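Long-range contacts in RRNA methyltransferase (Streptomyces viridochromogenes, PDB 1O9H), which methylates N1 of guanosine 2535 in 23S ribosomal RNA with S-adenosyl-L-methionine as methyl donor, conferring resistance to the orthosomycin antibiotic avilamycin: residues A208-T213 and V238-A243; T213-K218 and G233-V238. One frame throughout, in Å; residues are numbered along the deposited sequence.

Interaction 1: residues A208-T213 and V238-A243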
ATOM      1  N   ALA A 208      12.229  11.573   0.958  1.00 36.60           N
ATOM      2  CA  ALA A 208      11.232  10.509   0.757  1.00 35.98           C
ATOM      3  C   ALA A 208      11.766   9.306  -0.001  1.00 35.95           C
ATOM      4  O   ALA A 208      12.526   9.455  -0.936  1.00 35.99           O
ATOM      5  CB  ALA A 208      10.022  11.062   0.057  1.00 35.58           C
ATOM      6  N   VAL A 209      11.389   8.108   0.430  1.00 36.21           N
ATOM      7  CA  VAL A 209      11.740   6.883  -0.277  1.00 36.30           C
ATOM      8  C   VAL A 209      10.528   6.415  -1.087  1.00 36.82           C
ATOM      9  O   VAL A 209       9.398   6.437  -0.598  1.00 36.94           O
ATOM     10  CB  VAL A 209      12.197   5.778   0.707  1.00 36.23           C
ATOM     11  CG1 VAL A 209      12.486   4.482  -0.023  1.00 36.69           C
ATOM     12  CG2 VAL A 209      13.443   6.205   1.465  1.00 35.64           C
ATOM     13  N   ILE A 210      10.765   5.992  -2.325  1.00 37.60           N
ATOM     14  CA  ILE A 210       9.713   5.491  -3.217  1.00 37.67           C
ATOM     15  C   ILE A 210       9.958   4.026  -3.480  1.00 38.61           C
ATOM     16  O   ILE A 210      11.025   3.663  -3.936  1.00 39.31           O
ATOM     17  CB  ILE A 210       9.721   6.247  -4.553  1.00 37.17           C
ATOM     18  CG1 ILE A 210       9.588   7.749  -4.332  1.00 36.07           C
ATOM     19  CG2 ILE A 210       8.575   5.778  -5.453  1.00 37.69           C
ATOM     20  CD1 ILE A 210       9.951   8.557  -5.551  1.00 36.04           C
ATOM     21  N   ALA A 211       8.967   3.189  -3.206  1.00 39.84           N
ATOM     22  CA  ALA A 211       9.083   1.747  -3.377  1.00 41.05           C
ATOM     23  C   ALA A 211       8.043   1.288  -4.401  1.00 42.56           C
ATOM     24  O   ALA A 211       6.861   1.426  -4.168  1.00 42.15           O
ATOM     25  CB  ALA A 211       8.854   1.045  -2.033  1.00 41.22           C
ATOM     26  N   VAL A 212       8.487   0.772  -5.542  1.00 44.65           N
ATOM     27  CA  VAL A 212       7.573   0.283  -6.573  1.00 46.33           C
ATOM     28  C   VAL A 212       7.781  -1.200  -6.759  1.00 47.99           C
ATOM     29  O   VAL A 212       8.885  -1.689  -6.601  1.00 48.18           O
ATOM     30  CB  VAL A 212       7.765   1.004  -7.922  1.00 46.50           C
ATOM     31  CG1 VAL A 212       7.424   2.494  -7.797  1.00 46.37           C
ATOM     32  CG2 VAL A 212       9.174   0.838  -8.434  1.00 46.89           C
ATOM     33  N   THR A 213       6.707  -1.907  -7.083  1.00 50.64           N
ATOM     34  CA  THR A 213       6.721  -3.362  -7.269  1.00 52.55           C
ATOM     35  C   THR A 213       6.113  -3.720  -8.612  1.00 54.71           C
ATOM     36  O   THR A 213       5.189  -3.057  -9.072  1.00 55.09           O
ATOM     37  CB  THR A 213       5.902  -4.036  -6.178  1.00 52.25           C
ATOM     38  OG1 THR A 213       5.669  -3.104  -5.113  1.00 53.67           O
ATOM     39  CG2 THR A 213       6.667  -5.169  -5.537  1.00 51.41           C
ATOM     40  N   VAL A 238      12.111  -1.949  -6.542  1.00 58.75           N
ATOM     41  CA  VAL A 238      13.200  -0.982  -6.540  1.00 57.86           C
ATOM     42  C   VAL A 238      12.835   0.215  -5.651  1.00 56.89           C
ATOM     43  O   VAL A 238      11.700   0.676  -5.662  1.00 56.49           O
ATOM     44  CB  VAL A 238      13.547  -0.522  -7.986  1.00 57.95           C
ATOM     45  CG1 VAL A 238      12.449   0.355  -8.563  1.00 57.99           C
ATOM     46  CG2 VAL A 238      14.899   0.201  -8.027  1.00 57.99           C
ATOM     47  N   LEU A 239      13.807   0.700  -4.878  1.00 55.90           N
ATOM     48  CA  LEU A 239      13.612   1.826  -3.967  1.00 54.94           C
ATOM     49  C   LEU A 239      14.466   2.978  -4.421  1.00 54.72           C
ATOM     50  O   LEU A 239      15.649   2.804  -4.654  1.00 54.60           O
ATOM     51  CB  LEU A 239      14.016   1.447  -2.545  1.00 54.65           C
ATOM     52  CG  LEU A 239      13.403   0.147  -2.006  1.00 53.92           C
ATOM     53  CD1 LEU A 239      13.743  -0.032  -0.538  1.00 53.20           C
ATOM     54  CD2 LEU A 239      11.898   0.144  -2.196  1.00 54.09           C
ATOM     55  N   VAL A 240      13.867   4.153  -4.558  1.00 54.51           N
ATOM     56  CA  VAL A 240      14.601   5.345  -4.960  1.00 54.64           C
ATOM     57  C   VAL A 240      14.295   6.537  -4.053  1.00 54.50           C
ATOM     58  O   VAL A 240      13.248   6.602  -3.418  1.00 54.53           O
ATOM     59  CB  VAL A 240      14.301   5.731  -6.443  1.00 54.82           C
ATOM     60  CG1 VAL A 240      14.766   4.628  -7.383  1.00 55.14           C
ATOM     61  CG2 VAL A 240      12.823   6.040  -6.655  1.00 54.70           C
ATOM     62  N   ARG A 241      15.211   7.492  -4.011  1.00 54.32           N
ATOM     63  CA  ARG A 241      15.033   8.668  -3.180  1.00 54.27           C
ATOM     64  C   ARG A 241      14.592   9.817  -4.062  1.00 54.20           C
ATOM     65  O   ARG A 241      15.110   9.988  -5.158  1.00 53.89           O
ATOM     66  CB  ARG A 241      16.335   9.009  -2.451  1.00 54.43           C
ATOM     67  CG  ARG A 241      16.289  10.350  -1.724  1.00 54.69           C
ATOM     68  CD  ARG A 241      17.208  10.454  -0.540  1.00 54.31           C
ATOM     69  NE  ARG A 241      16.813   9.568   0.552  1.00 54.35           N
ATOM     70  CZ  ARG A 241      17.458   8.465   0.913  1.00 53.43           C
ATOM     71  NH1 ARG A 241      18.543   8.042   0.277  1.00 53.90           N
ATOM     72  NH2 ARG A 241      17.003   7.765   1.930  1.00 53.74           N
ATOM     73  N   ALA A 242      13.631  10.595  -3.578  1.00 54.19           N
ATOM     74  CA  ALA A 242      13.115  11.747  -4.305  1.00 54.61           C
ATOM     75  C   ALA A 242      14.219  12.693  -4.787  1.00 55.43           C
ATOM     76  O   ALA A 242      14.167  13.188  -5.920  1.00 55.09           O
ATOM     77  CB  ALA A 242      12.118  12.510  -3.433  1.00 54.55           C
ATOM     78  N   ALA A 243      15.204  12.952  -3.927  1.00 56.31           N
ATOM     79  CA  ALA A 243      16.331  13.833  -4.267  1.00 57.47           C
ATOM     80  C   ALA A 243      17.134  13.345  -5.482  1.00 58.27           C
ATOM     81  O   ALA A 243      17.462  14.129  -6.366  1.00 58.29           O
ATOM     82  CB  ALA A 243      17.256  13.997  -3.058  1.00 57.50           C
TER
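Ile210 and Val240 face each other as a hydrogen-bonded antiparallel pair near the middle of two strands, 209-213 and 238-241, whose axes run at 157° to each other in the Rossmann-like methyltransferase sheet. Ile210 N reaches Val240 O at 2.8 Å, and Val240 N returns a bond to Ile210 O at 3.0 Å. Their side chains cross at a slant, with Val240 CG2 3.8 Å from Ile210 CB and also close to Ile210 CD1. With Val240 CG1 anti to the carbonyl carbon (chi1 -63°), CG2 falls between the backbone N and the carbonyl carbon, on the side of the isoleucine.

Val212 and Val238 repeat the hydrogen-bonded pattern two residues along. Here the branches lie alongside each other, pointing the same way, and Val212 CG2 meets Val238 CG1. On the opposite face Val209 and Ala211 form non-hydrogen-bonded pairs with Arg241 and Leu239, and Leu239 CA sits 3.2 Å from Ile210 O in a CA-H...O contact.

Beyond this first shell, Leu197 of helix 190-201 packs on both Ile210 and Val240, while Ile39 of helix 33-44 covers Ala211 from the other side of the sheet. Strand 171-175 bonds to the far edge of 209-213 through Val209, Ala211 and Thr213. Arg241 is the N-cap residue of helix 242-248; its bent chain brings NH2 to 3.9 Å from Val209 CG2, and NE makes a weak hydrogen bond to His207 O. The strand pairing runs on into the helix start, where Ala242 N donates to Ala208 O at 3.1 Å with an N-H...O angle of 166°.

Interaction 2: residues T213-K218 and G233-V238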
ATOM      1  N   THR A 213       6.707  -1.907  -7.083  1.00 50.64           N
ATOM      2  CA  THR A 213       6.721  -3.362  -7.269  1.00 52.55           C
ATOM      3  C   THR A 213       6.113  -3.720  -8.612  1.00 54.71           C
ATOM      4  O   THR A 213       5.189  -3.057  -9.072  1.00 55.09           O
ATOM      5  CB  THR A 213       5.902  -4.036  -6.178  1.00 52.25           C
ATOM      6  OG1 THR A 213       5.669  -3.104  -5.113  1.00 53.67           O
ATOM      7  CG2 THR A 213       6.667  -5.169  -5.537  1.00 51.41           C
ATOM      8  N   ASP A 214       6.631  -4.773  -9.228  1.00 57.56           N
ATOM      9  CA  ASP A 214       6.116  -5.267 -10.499  1.00 59.94           C
ATOM     10  C   ASP A 214       6.222  -6.783 -10.554  1.00 62.32           C
ATOM     11  O   ASP A 214       6.932  -7.398  -9.757  1.00 62.06           O
ATOM     12  CB  ASP A 214       6.890  -4.641 -11.667  1.00 59.96           C
ATOM     13  CG  ASP A 214       6.000  -4.317 -12.870  1.00 60.54           C
ATOM     14  OD1 ASP A 214       6.554  -3.948 -13.928  1.00 60.99           O
ATOM     15  OD2 ASP A 214       4.751  -4.392 -12.860  1.00 60.97           O
ATOM     16  N   ARG A 215       5.514  -7.381 -11.509  1.00 65.48           N
ATOM     17  CA  ARG A 215       5.587  -8.824 -11.737  1.00 68.13           C
ATOM     18  C   ARG A 215       6.841  -9.235 -12.527  1.00 69.43           C
ATOM     19  O   ARG A 215       7.106 -10.423 -12.688  1.00 69.88           O
ATOM     20  CB  ARG A 215       4.332  -9.307 -12.465  1.00 69.04           C
ATOM     21  CG  ARG A 215       3.970 -10.772 -12.208  1.00 72.21           C
ATOM     22  CD  ARG A 215       3.296 -11.029 -10.862  1.00 76.37           C
ATOM     23  NE  ARG A 215       2.862 -12.427 -10.728  1.00 79.86           N
ATOM     24  CZ  ARG A 215       2.082 -12.900  -9.744  1.00 82.83           C
ATOM     25  NH1 ARG A 215       1.622 -12.091  -8.783  1.00 83.80           N
ATOM     26  NH2 ARG A 215       1.756 -14.192  -9.724  1.00 83.24           N
ATOM     27  N   SER A 216       7.614  -8.261 -13.007  1.00 71.04           N
ATOM     28  CA  SER A 216       8.852  -8.544 -13.735  1.00 72.31           C
ATOM     29  C   SER A 216       9.973  -9.072 -12.833  1.00 73.48           C
ATOM     30  O   SER A 216       9.790  -9.237 -11.623  1.00 73.59           O
ATOM     31  CB  SER A 216       9.336  -7.299 -14.482  1.00 72.30           C
ATOM     32  OG  SER A 216      10.124  -6.468 -13.651  1.00 72.52           O
ATOM     33  N   ARG A 217      11.126  -9.345 -13.447  1.00 74.94           N
ATOM     34  CA  ARG A 217      12.318  -9.840 -12.741  1.00 76.07           C
ATOM     35  C   ARG A 217      13.246  -8.689 -12.335  1.00 76.26           C
ATOM     36  O   ARG A 217      14.007  -8.803 -11.374  1.00 76.27           O
ATOM     37  CB  ARG A 217      13.097 -10.836 -13.612  1.00 76.42           C
ATOM     38  CG  ARG A 217      12.290 -12.045 -14.116  1.00 78.10           C
ATOM     39  CD  ARG A 217      11.642 -12.910 -13.026  1.00 80.18           C
ATOM     40  NE  ARG A 217      12.598 -13.450 -12.046  1.00 82.01           N
ATOM     41  CZ  ARG A 217      12.332 -14.442 -11.184  1.00 82.51           C
ATOM     42  NH1 ARG A 217      11.139 -15.034 -11.168  1.00 82.98           N
ATOM     43  NH2 ARG A 217      13.272 -14.854 -10.335  1.00 82.37           N
ATOM     44  N   LYS A 218      13.189  -7.594 -13.088  1.00 76.56           N
ATOM     45  CA  LYS A 218      13.961  -6.395 -12.776  1.00 76.97           C
ATOM     46  C   LYS A 218      13.248  -5.158 -13.329  1.00 76.86           C
ATOM     47  O   LYS A 218      12.707  -5.189 -14.443  1.00 76.82           O
ATOM     48  CB  LYS A 218      15.379  -6.513 -13.356  1.00 77.25           C
ATOM     49  CG  LYS A 218      16.343  -5.395 -12.949  1.00 77.92           C
ATOM     50  CD  LYS A 218      17.765  -5.670 -13.454  1.00 79.49           C
ATOM     51  CE  LYS A 218      18.494  -6.753 -12.634  1.00 80.21           C
ATOM     52  NZ  LYS A 218      18.554  -6.461 -11.155  1.00 80.50           N
ATOM     53  N   GLY A 233      10.098 -14.427  -5.601  1.00 70.56           N
ATOM     54  CA  GLY A 233       9.192 -15.241  -6.383  1.00 70.46           C
ATOM     55  C   GLY A 233       8.971 -14.575  -7.720  1.00 70.35           C
ATOM     56  O   GLY A 233       9.916 -14.374  -8.487  1.00 70.31           O
ATOM     57  N   THR A 234       7.717 -14.213  -7.973  1.00 70.11           N
ATOM     58  CA  THR A 234       7.313 -13.579  -9.222  1.00 69.92           C
ATOM     59  C   THR A 234       7.539 -12.065  -9.199  1.00 69.28           C
ATOM     60  O   THR A 234       7.525 -11.416 -10.249  1.00 69.24           O
ATOM     61  CB  THR A 234       5.818 -13.867  -9.487  1.00 70.23           C
ATOM     62  OG1 THR A 234       5.021 -13.369  -8.400  1.00 70.43           O
ATOM     63  CG2 THR A 234       5.534 -15.389  -9.500  1.00 70.73           C
ATOM     64  N   ARG A 235       7.754 -11.516  -8.003  1.00 68.49           N
ATOM     65  CA  ARG A 235       7.790 -10.064  -7.793  1.00 67.66           C
ATOM     66  C   ARG A 235       9.199  -9.485  -7.676  1.00 66.45           C
ATOM     67  O   ARG A 235      10.120 -10.158  -7.216  1.00 66.24           O
ATOM     68  CB  ARG A 235       6.985  -9.705  -6.542  1.00 67.88           C
ATOM     69  CG  ARG A 235       5.502  -9.501  -6.803  1.00 68.68           C
ATOM     70  CD  ARG A 235       5.052  -8.051  -6.647  1.00 70.29           C
ATOM     71  NE  ARG A 235       3.729  -7.801  -7.216  1.00 71.43           N
ATOM     72  CZ  ARG A 235       2.589  -8.319  -6.757  1.00 71.91           C
ATOM     73  NH1 ARG A 235       1.443  -8.020  -7.359  1.00 71.92           N
ATOM     74  NH2 ARG A 235       2.577  -9.130  -5.703  1.00 72.49           N
ATOM     75  N   SER A 236       9.335  -8.226  -8.098  1.00 65.10           N
ATOM     76  CA  SER A 236      10.569  -7.455  -7.950  1.00 64.06           C
ATOM     77  C   SER A 236      10.277  -6.007  -7.508  1.00 63.11           C
ATOM     78  O   SER A 236       9.239  -5.439  -7.852  1.00 62.88           O
ATOM     79  CB  SER A 236      11.379  -7.473  -9.256  1.00 64.00           C
ATOM     80  OG  SER A 236      10.766  -6.685 -10.262  1.00 63.46           O
ATOM     81  N   ALA A 237      11.200  -5.423  -6.745  1.00 61.87           N
ATOM     82  CA  ALA A 237      11.018  -4.083  -6.188  1.00 60.94           C
ATOM     83  C   ALA A 237      12.287  -3.238  -6.268  1.00 59.91           C
ATOM     84  O   ALA A 237      13.392  -3.743  -6.090  1.00 59.77           O
ATOM     85  CB  ALA A 237      10.545  -4.176  -4.741  1.00 60.91           C
ATOM     86  N   VAL A 238      12.111  -1.949  -6.542  1.00 58.75           N
ATOM     87  CA  VAL A 238      13.200  -0.982  -6.540  1.00 57.86           C
ATOM     88  C   VAL A 238      12.835   0.215  -5.651  1.00 56.89           C
ATOM     89  O   VAL A 238      11.700   0.676  -5.662  1.00 56.49           O
ATOM     90  CB  VAL A 238      13.547  -0.522  -7.986  1.00 57.95           C
ATOM     91  CG1 VAL A 238      12.449   0.355  -8.563  1.00 57.99           C
ATOM     92  CG2 VAL A 238      14.899   0.201  -8.027  1.00 57.99           C
TER
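Thr234 OG1 sits over the centre of one face of the Arg215 guanidinium, 3.2 Å above its plane, while Arg235 NH1 lies at its edge. The Arg215 chain, bent at chi2 (78°), runs alongside Thr234; OG1 approaches NE at too poor an angle for a hydrogen bond. Arg215 NH1 lies over one face of the Arg235 guanidinium, offset toward its rim. The two like charges come within 4.3 Å, NH1 to NH1, and the salt bridge from Arg235 NH1 to Asp175 OD2 probably eases their repulsion. The aliphatic part of Arg235 crosses Thr213 at about a right angle, with CD 3.5 Å from Thr213 CG2.

The backbone beneath is held by Asp214 and Ser236, a hydrogen-bonded pair with Asp214 N to Ser236 O and Ser236 N to Asp214 O both 3.0 Å. Ser236 OG extends the grip past the strand end, donating to Ser216 O at 3.1 Å from 73° out of the carbonyl plane. Asp214 OD1 accepts from Val188 N. These contacts join the end of strand 209-214 to the start of 235-241, the antiparallel last strand inserted between 209-214 and 228-232, a hallmark of the Rossmann-like (class I) methyltransferase fold.

How the interactions relate
Interactions 1 and 2 are successive lengths of one antiparallel pairing between strands 209-214 and 235-241, with centres about 14 Å apart. Thr213 and Val238 belong to both, and Val212 O packs against Ala237 CB at 3.5 Å where they meet. Along the chain, interaction 2 is nested inside the loop closed by interaction 1. The alternation of hydrogen-bonded and non-hydrogen-bonded pairs continues unbroken from Val209-Arg241 to Asp214-Ser236. Burial changes along it: nine of ten touching residues are buried in 208-213/238-243, against six of eleven in 213-218/233-238, where Arg215 and Arg217 are exposed while Arg235 stays buried. Asp175, the salt-bridge partner of Arg235, ends strand 171-175, the parallel neighbour of strand 209-214 that interaction 1 also borders.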